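Local coordinates for protein hypothetical acetyltransferase (Shewanella oneidensis, PDB 1T82) that is a hotdog-fold dimeric protein of uncertain activity that probably acts on acyl groups, as a putative thioesterase or acyltransferase, at residues R17-Q20 / T21-T25; W74-V77 / W78-Q82; D115-L118 / S119-Q122. All coordinates share one frame; numbering follows the deposited sequence.

Contact 1. Residues R17-Q20 / T21-T25; sequences RLRQ and TWHST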
ATOM      1  N   ARG B  17      -3.588  21.556   7.059  1.00 12.91           N
ATOM      2  CA  ARG B  17      -4.524  20.799   7.880  1.00 14.24           C
ATOM      3  C   ARG B  17      -4.492  19.336   7.457  1.00 12.41           C
ATOM      4  O   ARG B  17      -4.517  18.434   8.291  1.00 12.45           O
ATOM      5  CB  ARG B  17      -5.944  21.346   7.697  1.00 16.49           C
ATOM      6  CG  ARG B  17      -6.994  20.663   8.556  1.00 22.26           C
ATOM      7  CD  ARG B  17      -7.305  21.477   9.800  1.00 25.72           C
ATOM      8  NE  ARG B  17      -7.900  22.767   9.466  1.00 27.39           N
ATOM      9  CZ  ARG B  17      -9.075  22.916   8.864  1.00 28.94           C
ATOM     10  NH1 ARG B  17      -9.539  24.132   8.600  1.00 30.54           N
ATOM     11  NH2 ARG B  17      -9.791  21.851   8.529  1.00 29.23           N
ATOM     12  N   LEU B  18      -4.449  19.110   6.149  1.00 11.48           N
ATOM     13  CA  LEU B  18      -4.413  17.754   5.618  1.00 10.62           C
ATOM     14  C   LEU B  18      -3.136  17.049   6.066  1.00 10.40           C
ATOM     15  O   LEU B  18      -3.174  15.921   6.555  1.00  9.80           O
ATOM     16  CB  LEU B  18      -4.492  17.787   4.086  1.00 10.48           C
ATOM     17  CG  LEU B  18      -4.377  16.443   3.359  1.00 10.75           C
ATOM     18  CD1 LEU B  18      -5.452  15.496   3.857  1.00 11.23           C
ATOM     19  CD2 LEU B  18      -4.503  16.653   1.855  1.00 12.18           C
ATOM     20  N   ARG B  19      -2.005  17.732   5.912  1.00 11.14           N
ATOM     21  CA  ARG B  19      -0.709  17.175   6.293  1.00 12.39           C
ATOM     22  C   ARG B  19      -0.680  16.834   7.791  1.00 11.38           C
ATOM     23  O   ARG B  19      -0.220  15.764   8.186  1.00 10.20           O
ATOM     24  CB  ARG B  19       0.391  18.185   5.944  1.00 13.47           C
ATOM     25  CG  ARG B  19       1.805  17.632   5.904  1.00 20.12           C
ATOM     26  CD  ARG B  19       2.467  17.674   7.261  1.00 23.82           C
ATOM     27  NE  ARG B  19       2.327  18.975   7.912  1.00 27.20           N
ATOM     28  CZ  ARG B  19       2.710  20.136   7.387  1.00 25.64           C
ATOM     29  NH1 ARG B  19       2.533  21.259   8.072  1.00 27.30           N
ATOM     30  NH2 ARG B  19       3.264  20.181   6.184  1.00 28.62           N
ATOM     31  N   GLN B  20      -1.186  17.749   8.614  1.00 11.23           N
ATOM     32  CA  GLN B  20      -1.227  17.562  10.059  1.00 12.32           C
ATOM     33  C   GLN B  20      -2.137  16.396  10.436  1.00 11.53           C
ATOM     34  O   GLN B  20      -1.843  15.639  11.366  1.00 12.33           O
ATOM     35  CB  GLN B  20      -1.719  18.846  10.732  1.00 16.03           C
ATOM     36  CG  GLN B  20      -1.841  18.768  12.243  1.00 22.02           C
ATOM     37  CD  GLN B  20      -0.575  18.270  12.903  1.00 25.89           C
ATOM     38  OE1 GLN B  20       0.515  18.787  12.658  1.00 29.30           O
ATOM     39  NE2 GLN B  20      -0.712  17.260  13.756  1.00 28.96           N
ATOM     40  N   THR B  21      -3.240  16.257   9.710  1.00 11.48           N
ATOM     41  CA  THR B  21      -4.186  15.175   9.959  1.00 11.63           C
ATOM     42  C   THR B  21      -3.493  13.843   9.701  1.00 10.70           C
ATOM     43  O   THR B  21      -3.642  12.900  10.475  1.00 10.63           O
ATOM     44  CB  THR B  21      -5.418  15.290   9.041  1.00 12.07           C
ATOM     45  OG1 THR B  21      -6.106  16.518   9.316  1.00 13.48           O
ATOM     46  CG2 THR B  21      -6.365  14.117   9.264  1.00 13.80           C
ATOM     47  N   TRP B  22      -2.734  13.769   8.612  1.00 10.48           N
ATOM     48  CA  TRP B  22      -2.029  12.537   8.284  1.00 10.03           C
ATOM     49  C   TRP B  22      -0.998  12.148   9.334  1.00 10.48           C
ATOM     50  O   TRP B  22      -1.057  11.061   9.905  1.00 10.52           O
ATOM     51  CB  TRP B  22      -1.306  12.644   6.936  1.00  8.47           C
ATOM     52  CG  TRP B  22      -2.179  12.601   5.732  1.00  7.15           C
ATOM     53  CD1 TRP B  22      -3.425  12.057   5.634  1.00  7.86           C
ATOM     54  CD2 TRP B  22      -1.830  13.048   4.419  1.00  8.69           C
ATOM     55  NE1 TRP B  22      -3.877  12.134   4.335  1.00  8.14           N
ATOM     56  CE2 TRP B  22      -2.916  12.739   3.568  1.00  9.55           C
ATOM     57  CE3 TRP B  22      -0.702  13.677   3.877  1.00 11.04           C
ATOM     58  CZ2 TRP B  22      -2.907  13.039   2.203  1.00 10.57           C
ATOM     59  CZ3 TRP B  22      -0.693  13.976   2.518  1.00 11.08           C
ATOM     60  CH2 TRP B  22      -1.791  13.655   1.697  1.00 10.95           C
ATOM     61  N   HIS B  23      -0.044  13.034   9.588  1.00 10.95           N
ATOM     62  CA  HIS B  23       1.018  12.729  10.539  1.00 11.74           C
ATOM     63  C   HIS B  23       0.553  12.519  11.974  1.00 11.94           C
ATOM     64  O   HIS B  23       1.196  11.794  12.727  1.00 13.67           O
ATOM     65  CB  HIS B  23       2.092  13.819  10.497  1.00 12.35           C
ATOM     66  CG  HIS B  23       2.760  13.950   9.163  1.00 13.07           C
ATOM     67  ND1 HIS B  23       3.763  14.864   8.918  1.00 12.75           N
ATOM     68  CD2 HIS B  23       2.555  13.297   7.994  1.00 13.66           C
ATOM     69  CE1 HIS B  23       4.145  14.769   7.657  1.00 13.76           C
ATOM     70  NE2 HIS B  23       3.427  13.826   7.074  1.00 11.71           N
ATOM     71  N   SER B  24      -0.558  13.141  12.353  1.00 12.48           N
ATOM     72  CA  SER B  24      -1.060  12.997  13.715  1.00 13.12           C
ATOM     73  C   SER B  24      -1.945  11.772  13.914  1.00 14.01           C
ATOM     74  O   SER B  24      -2.125  11.310  15.042  1.00 15.50           O
ATOM     75  CB  SER B  24      -1.837  14.248  14.136  1.00 12.25           C
ATOM     76  OG  SER B  24      -3.052  14.373  13.416  1.00 16.42           O
ATOM     77  N   THR B  25      -2.503  11.238  12.837  1.00 10.65           N
ATOM     78  CA  THR B  25      -3.378  10.081  12.982  1.00 11.67           C
ATOM     79  C   THR B  25      -2.820   8.799  12.386  1.00 10.34           C
ATOM     80  O   THR B  25      -3.220   7.700  12.773  1.00 10.37           O
ATOM     81  CB  THR B  25      -4.750  10.344  12.337  1.00 11.55           C
ATOM     82  OG1 THR B  25      -4.605  10.438  10.914  1.00 10.97           O
ATOM     83  CG2 THR B  25      -5.344  11.642  12.867  1.00 15.17           C
TER
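L18 and W22, one turn apart on helix 12-25, form the tightly packed side of this contact. L18 carries CG anti to its own backbone N (chi1 176°), which lays the branch point over a face of the indole: CG stands 4.0 Å from the centroid of the six-membered ring of W22 and 17° off the ring normal, a CH-pi contact. The methyls straddle that ring: L18 CD1 leans toward the pyrrole side, 3.7 Å from W22 NE1, and L18 CD2 lies out past the rim near CZ2 and CH2. P36 touches both residues; W78 of helix 62-84 also packs on L18, and W74 meets the indole of W22 with the planes about 50° apart. An alanine in place of W22 is likely to open a gap beneath L18 and take from W74 one of its ring neighbours.

Next to this pair, R19 CD lies over one face of the H23 imidazole, 3.4 Å from H23 CE1, while H23 NE2 is hydrogen-bonded to I34 O. The solvent side is different in kind. Here Q20 and S24 are exposed, and the Q20 chain bends at CG and brings NE2 to 3.2 Å from S24 CB without a hydrogen bond between the side chains. S24 OG instead turns back to Q20 O at 2.7 Å, and S24 N reaches that oxygen from the opposite face of the carbonyl plane. T21, at the border where the helix faces W78, repeats the scheme on R17 O, with OG1 2.7 Å away and N on the other face. These two hydroxyls are thus satisfied by the helix's own backbone, each carbonyl taking two donors, while apolar contacts hold the other side against the fold.

Contact 2. Residues W74-V77 / W78-Q82; sequences WGMV and WLQQQ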
ATOM      1  N   TRP B  74      -7.374   9.562  -0.759  1.00  4.58           N
ATOM      2  CA  TRP B  74      -8.091   9.822   0.485  1.00  6.70           C
ATOM      3  C   TRP B  74      -8.085  11.331   0.746  1.00  7.14           C
ATOM      4  O   TRP B  74      -9.117  11.922   1.077  1.00  7.19           O
ATOM      5  CB  TRP B  74      -7.393   9.091   1.642  1.00  8.48           C
ATOM      6  CG  TRP B  74      -8.122   9.162   2.956  1.00  9.04           C
ATOM      7  CD1 TRP B  74      -9.003   8.246   3.456  1.00 11.13           C
ATOM      8  CD2 TRP B  74      -8.026  10.203   3.934  1.00 11.14           C
ATOM      9  NE1 TRP B  74      -9.462   8.655   4.690  1.00 13.17           N
ATOM     10  CE2 TRP B  74      -8.879   9.854   5.005  1.00 12.16           C
ATOM     11  CE3 TRP B  74      -7.303  11.401   4.008  1.00 10.17           C
ATOM     12  CZ2 TRP B  74      -9.027  10.660   6.141  1.00 13.29           C
ATOM     13  CZ3 TRP B  74      -7.450  12.203   5.136  1.00 11.22           C
ATOM     14  CH2 TRP B  74      -8.308  11.826   6.187  1.00 12.84           C
ATOM     15  N   GLY B  75      -6.914  11.943   0.579  1.00  6.68           N
ATOM     16  CA  GLY B  75      -6.773  13.373   0.802  1.00  7.67           C
ATOM     17  C   GLY B  75      -7.662  14.216  -0.087  1.00  7.01           C
ATOM     18  O   GLY B  75      -8.164  15.261   0.337  1.00  7.10           O
HETATM   19  N   MSE B  76      -7.860  13.777  -1.326  1.00  7.70           N
HETATM   20  CA  MSE B  76      -8.715  14.525  -2.235  1.00  6.83           C
HETATM   21  C   MSE B  76     -10.160  14.488  -1.747  1.00  6.71           C
HETATM   22  O   MSE B  76     -10.843  15.509  -1.762  1.00  5.07           O
HETATM   23  CB  MSE B  76      -8.634  13.966  -3.659  1.00  9.92           C
HETATM   24  CG  MSE B  76      -9.566  14.677  -4.639  1.00 10.73           C
HETATM   25 SE   MSE B  76      -9.281  16.595  -4.708  1.00 19.58          SE
HETATM   26  CE  MSE B  76      -8.190  16.670  -6.305  1.00 12.06           C
ATOM     27  N   VAL B  77     -10.631  13.319  -1.317  1.00  6.93           N
ATOM     28  CA  VAL B  77     -12.004  13.232  -0.830  1.00  6.59           C
ATOM     29  C   VAL B  77     -12.146  14.118   0.398  1.00  6.88           C
ATOM     30  O   VAL B  77     -13.133  14.843   0.546  1.00  7.43           O
ATOM     31  CB  VAL B  77     -12.400  11.796  -0.437  1.00  4.36           C
ATOM     32  CG1 VAL B  77     -13.869  11.769  -0.003  1.00  8.92           C
ATOM     33  CG2 VAL B  77     -12.178  10.855  -1.608  1.00  5.39           C
ATOM     34  N   TRP B  78     -11.154  14.050   1.278  1.00  7.07           N
ATOM     35  CA  TRP B  78     -11.151  14.849   2.500  1.00  7.13           C
ATOM     36  C   TRP B  78     -11.256  16.336   2.161  1.00  6.21           C
ATOM     37  O   TRP B  78     -12.064  17.059   2.747  1.00  7.16           O
ATOM     38  CB  TRP B  78      -9.863  14.581   3.281  1.00  8.42           C
ATOM     39  CG  TRP B  78      -9.782  15.267   4.605  1.00  9.91           C
ATOM     40  CD1 TRP B  78     -10.257  14.808   5.797  1.00 10.77           C
ATOM     41  CD2 TRP B  78      -9.163  16.529   4.876  1.00  9.41           C
ATOM     42  NE1 TRP B  78      -9.966  15.706   6.801  1.00 11.09           N
ATOM     43  CE2 TRP B  78      -9.295  16.770   6.262  1.00 10.34           C
ATOM     44  CE3 TRP B  78      -8.508  17.478   4.083  1.00 10.27           C
ATOM     45  CZ2 TRP B  78      -8.792  17.925   6.871  1.00 10.25           C
ATOM     46  CZ3 TRP B  78      -8.009  18.626   4.688  1.00 11.86           C
ATOM     47  CH2 TRP B  78      -8.155  18.837   6.068  1.00 11.43           C
ATOM     48  N   LEU B  79     -10.440  16.788   1.214  1.00  6.20           N
ATOM     49  CA  LEU B  79     -10.440  18.189   0.799  1.00  7.47           C
ATOM     50  C   LEU B  79     -11.793  18.628   0.274  1.00  7.32           C
ATOM     51  O   LEU B  79     -12.286  19.698   0.633  1.00  7.29           O
ATOM     52  CB  LEU B  79      -9.382  18.423  -0.283  1.00  6.49           C
ATOM     53  CG  LEU B  79      -7.924  18.490   0.185  1.00  7.86           C
ATOM     54  CD1 LEU B  79      -6.994  18.392  -1.009  1.00  9.45           C
ATOM     55  CD2 LEU B  79      -7.692  19.792   0.942  1.00 11.71           C
ATOM     56  N   GLN B  80     -12.395  17.806  -0.580  1.00  6.85           N
ATOM     57  CA  GLN B  80     -13.694  18.147  -1.141  1.00  8.32           C
ATOM     58  C   GLN B  80     -14.746  18.235  -0.038  1.00  9.12           C
ATOM     59  O   GLN B  80     -15.642  19.076  -0.100  1.00  9.80           O
ATOM     60  CB  GLN B  80     -14.102  17.118  -2.198  1.00  8.87           C
ATOM     61  CG  GLN B  80     -13.217  17.118  -3.449  1.00  9.60           C
ATOM     62  CD  GLN B  80     -13.187  18.459  -4.165  1.00  9.10           C
ATOM     63  OE1 GLN B  80     -14.161  19.214  -4.136  1.00  9.48           O
ATOM     64  NE2 GLN B  80     -12.073  18.754  -4.829  1.00 10.08           N
ATOM     65  N   GLN B  81     -14.635  17.374   0.972  1.00 10.25           N
ATOM     66  CA  GLN B  81     -15.584  17.403   2.079  1.00  9.95           C
ATOM     67  C   GLN B  81     -15.392  18.680   2.885  1.00  9.98           C
ATOM     68  O   GLN B  81     -16.360  19.296   3.323  1.00 10.41           O
ATOM     69  CB  GLN B  81     -15.408  16.177   2.980  1.00  9.49           C
ATOM     70  CG  GLN B  81     -15.770  14.879   2.285  1.00 11.00           C
ATOM     71  CD  GLN B  81     -15.775  13.685   3.215  1.00 11.15           C
ATOM     72  OE1 GLN B  81     -15.410  13.786   4.387  1.00 15.86           O
ATOM     73  NE2 GLN B  81     -16.184  12.541   2.691  1.00 11.94           N
ATOM     74  N   GLN B  82     -14.141  19.082   3.077  1.00  9.62           N
ATOM     75  CA  GLN B  82     -13.864  20.303   3.821  1.00 10.43           C
ATOM     76  C   GLN B  82     -14.461  21.505   3.100  1.00 10.66           C
ATOM     77  O   GLN B  82     -15.030  22.395   3.730  1.00 11.18           O
ATOM     78  CB  GLN B  82     -12.355  20.502   3.983  1.00 11.20           C
ATOM     79  CG  GLN B  82     -11.679  19.461   4.857  1.00 16.60           C
ATOM     80  CD  GLN B  82     -12.123  19.539   6.306  1.00 20.81           C
ATOM     81  OE1 GLN B  82     -12.005  20.586   6.945  1.00 25.08           O
ATOM     82  NE2 GLN B  82     -12.625  18.430   6.833  1.00 23.34           N
TER
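Helix 62-84 is the long central helix of the hotdog fold, and W74 and W78 meet on one of its sides, a turn apart. Both hold CG anti to the backbone N (chi1 -174° and -176°), which sends the indoles off the helix in the same sense. Their planes are only 17° from parallel but slid so far that the rings barely overlap, the W74 six-membered ring and W78 five-membered ring having centroids 5.1 Å apart. The closest approach is W74 CH2 to W78 CD1, at 3.6 Å. W74 NE1 is held by I90 O, and W78 lies against R17. The next turn adds Q82, whose CG sits 3.6 Å above the W78 plane.

On another side, the selenomethionine M76 and Q80 run alongside each other, M76 SE coming within 3.5 Å of Q80 NE2; W113 and F39 touch both. L79 CG rests 3.2 Å from G75 O. V77 and Q81 likewise point the same way, both against I90. With carbonyls of residues 74 to 77 each taking an amide N-H, the buried backbone is satisfied within the helix, and the side chains can serve the neighbouring helix and the sheet through largely apolar contacts.

Contact 3. Residues D115-L118 / S119-Q122; sequences DTNL and SPLQ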
ATOM      1  N   ASP B 115     -15.606  15.616 -10.174  1.00 10.31           N
ATOM      2  CA  ASP B 115     -16.869  16.297  -9.882  1.00 12.39           C
ATOM      3  C   ASP B 115     -17.951  15.356  -9.362  1.00 12.98           C
ATOM      4  O   ASP B 115     -19.107  15.427  -9.784  1.00 12.78           O
ATOM      5  CB  ASP B 115     -17.406  17.016 -11.122  1.00 15.18           C
ATOM      6  CG  ASP B 115     -16.482  18.103 -11.619  1.00 17.96           C
ATOM      7  OD1 ASP B 115     -15.726  18.674 -10.802  1.00 20.27           O
ATOM      8  OD2 ASP B 115     -16.527  18.400 -12.831  1.00 18.77           O
ATOM      9  N   THR B 116     -17.572  14.486  -8.435  1.00 12.92           N
ATOM     10  CA  THR B 116     -18.500  13.530  -7.852  1.00 13.87           C
ATOM     11  C   THR B 116     -19.541  14.251  -7.006  1.00 13.68           C
ATOM     12  O   THR B 116     -19.234  15.227  -6.322  1.00 13.12           O
ATOM     13  CB  THR B 116     -17.751  12.527  -6.965  1.00 16.28           C
ATOM     14  OG1 THR B 116     -16.608  12.040  -7.674  1.00 17.55           O
ATOM     15  CG2 THR B 116     -18.652  11.353  -6.601  1.00 16.86           C
ATOM     16  N   ASN B 117     -20.775  13.766  -7.059  1.00 14.55           N
ATOM     17  CA  ASN B 117     -21.858  14.363  -6.289  1.00 15.84           C
ATOM     18  C   ASN B 117     -21.748  13.878  -4.850  1.00 15.56           C
ATOM     19  O   ASN B 117     -21.905  12.689  -4.577  1.00 15.11           O
ATOM     20  CB  ASN B 117     -23.205  13.949  -6.882  1.00 18.83           C
ATOM     21  CG  ASN B 117     -24.375  14.662  -6.236  1.00 20.95           C
ATOM     22  OD1 ASN B 117     -25.522  14.489  -6.651  1.00 26.66           O
ATOM     23  ND2 ASN B 117     -24.098  15.468  -5.218  1.00 20.44           N
ATOM     24  N   LEU B 118     -21.471  14.798  -3.932  1.00 14.79           N
ATOM     25  CA  LEU B 118     -21.342  14.438  -2.527  1.00 14.63           C
ATOM     26  C   LEU B 118     -22.601  14.790  -1.744  1.00 16.40           C
ATOM     27  O   LEU B 118     -22.632  14.647  -0.524  1.00 15.24           O
ATOM     28  CB  LEU B 118     -20.136  15.146  -1.905  1.00 15.04           C
ATOM     29  CG  LEU B 118     -18.782  14.847  -2.554  1.00 14.69           C
ATOM     30  CD1 LEU B 118     -17.700  15.662  -1.865  1.00 14.28           C
ATOM     31  CD2 LEU B 118     -18.479  13.356  -2.451  1.00 14.03           C
ATOM     32  N   SER B 119     -23.641  15.231  -2.448  1.00 17.49           N
ATOM     33  CA  SER B 119     -24.895  15.602  -1.793  1.00 19.19           C
ATOM     34  C   SER B 119     -25.454  14.517  -0.866  1.00 19.15           C
ATOM     35  O   SER B 119     -26.023  14.830   0.179  1.00 18.69           O
ATOM     36  CB  SER B 119     -25.955  16.004  -2.833  1.00 18.18           C
ATOM     37  OG  SER B 119     -26.263  14.944  -3.721  1.00 24.09           O
ATOM     38  N   PRO B 120     -25.304  13.229  -1.231  1.00 19.97           N
ATOM     39  CA  PRO B 120     -25.823  12.165  -0.364  1.00 20.26           C
ATOM     40  C   PRO B 120     -25.337  12.297   1.081  1.00 20.52           C
ATOM     41  O   PRO B 120     -26.080  12.022   2.020  1.00 19.43           O
ATOM     42  CB  PRO B 120     -25.309  10.898  -1.039  1.00 21.97           C
ATOM     43  CG  PRO B 120     -25.372  11.263  -2.483  1.00 21.20           C
ATOM     44  CD  PRO B 120     -24.791  12.663  -2.493  1.00 20.82           C
ATOM     45  N   LEU B 121     -24.087  12.716   1.251  1.00 20.71           N
ATOM     46  CA  LEU B 121     -23.523  12.887   2.586  1.00 21.73           C
ATOM     47  C   LEU B 121     -24.324  13.915   3.372  1.00 23.33           C
ATOM     48  O   LEU B 121     -24.518  13.774   4.579  1.00 23.13           O
ATOM     49  CB  LEU B 121     -22.068  13.343   2.497  1.00 21.13           C
ATOM     50  CG  LEU B 121     -21.071  12.341   1.924  1.00 20.63           C
ATOM     51  CD1 LEU B 121     -19.693  12.979   1.892  1.00 20.11           C
ATOM     52  CD2 LEU B 121     -21.060  11.076   2.776  1.00 21.11           C
ATOM     53  N   GLN B 122     -24.784  14.948   2.674  1.00 25.41           N
ATOM     54  CA  GLN B 122     -25.564  16.018   3.286  1.00 27.36           C
ATOM     55  C   GLN B 122     -27.000  15.552   3.518  1.00 28.03           C
ATOM     56  O   GLN B 122     -27.831  16.299   4.036  1.00 29.38           O
ATOM     57  CB  GLN B 122     -25.555  17.250   2.375  1.00 28.58           C
ATOM     58  CG  GLN B 122     -24.155  17.747   2.017  1.00 29.02           C
ATOM     59  CD  GLN B 122     -24.162  18.803   0.924  1.00 30.19           C
ATOM     60  OE1 GLN B 122     -24.612  18.552  -0.194  1.00 30.31           O
ATOM     61  NE2 GLN B 122     -23.656  19.991   1.242  1.00 28.29           N
TER
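Residues 118-121 form a type III beta turn: S119 and P120, its two central residues, have nearly equal helical backbone angles (phi/psi -52/-36° for S119), and L121 N donates to L118 O at 3.0 Å. The bond is bent, and the N-H comes from well above the carbonyl plane. A second, weak bond from Q122 N to S119 O carries the curl one residue further. Before the turn, residues 115-118 run without regular structure in the loop that joins strands 108-112 and 127-137 of the hotdog sheet. The nitrogen of P120, 3.1 Å from L118 O, has no hydrogen to share, so the closure rests on L121 N.

L118 and L121 face the protein. L118 packs on W113, V129 and on Q80 and L84 of helix 62-84, while L121 touches Q81, A127 and P153. The two leucines scarcely meet directly: L118 CB and L121 CD1 are 4.4 Å apart, and L121 touches the turn more closely through CB, 3.3 Å from L118 O. On the outer side, the exposed side chain of N117 reaches forward to S119. The hydroxyl of S119, set between its own backbone N and carbonyl carbon, receives a weak bond from R123 NH1, and its OG lies 3.2 Å from N117 CG.

In the fold
Along the chain the three contacts come in series: contact 1 on helix 12-25, contact 2 on helix 62-84 and contact 3 in the loop between strands 108-112 and 127-137. Contact 2 stands between the others, its centre about 12 Å from each, whereas contacts 1 and 3 are about 24 Å apart between centres and do not touch. Helix 12-25 meets the central helix through R17 and through the ring meeting of W22 with W74, and R17 NH2 makes a weak hydrogen bond to Q82 OE1; on another side Q80 and Q81 meet L118 and L121. The central helix of this hotdog subunit is therefore flanked by an N-terminal helix and by an inter-strand loop.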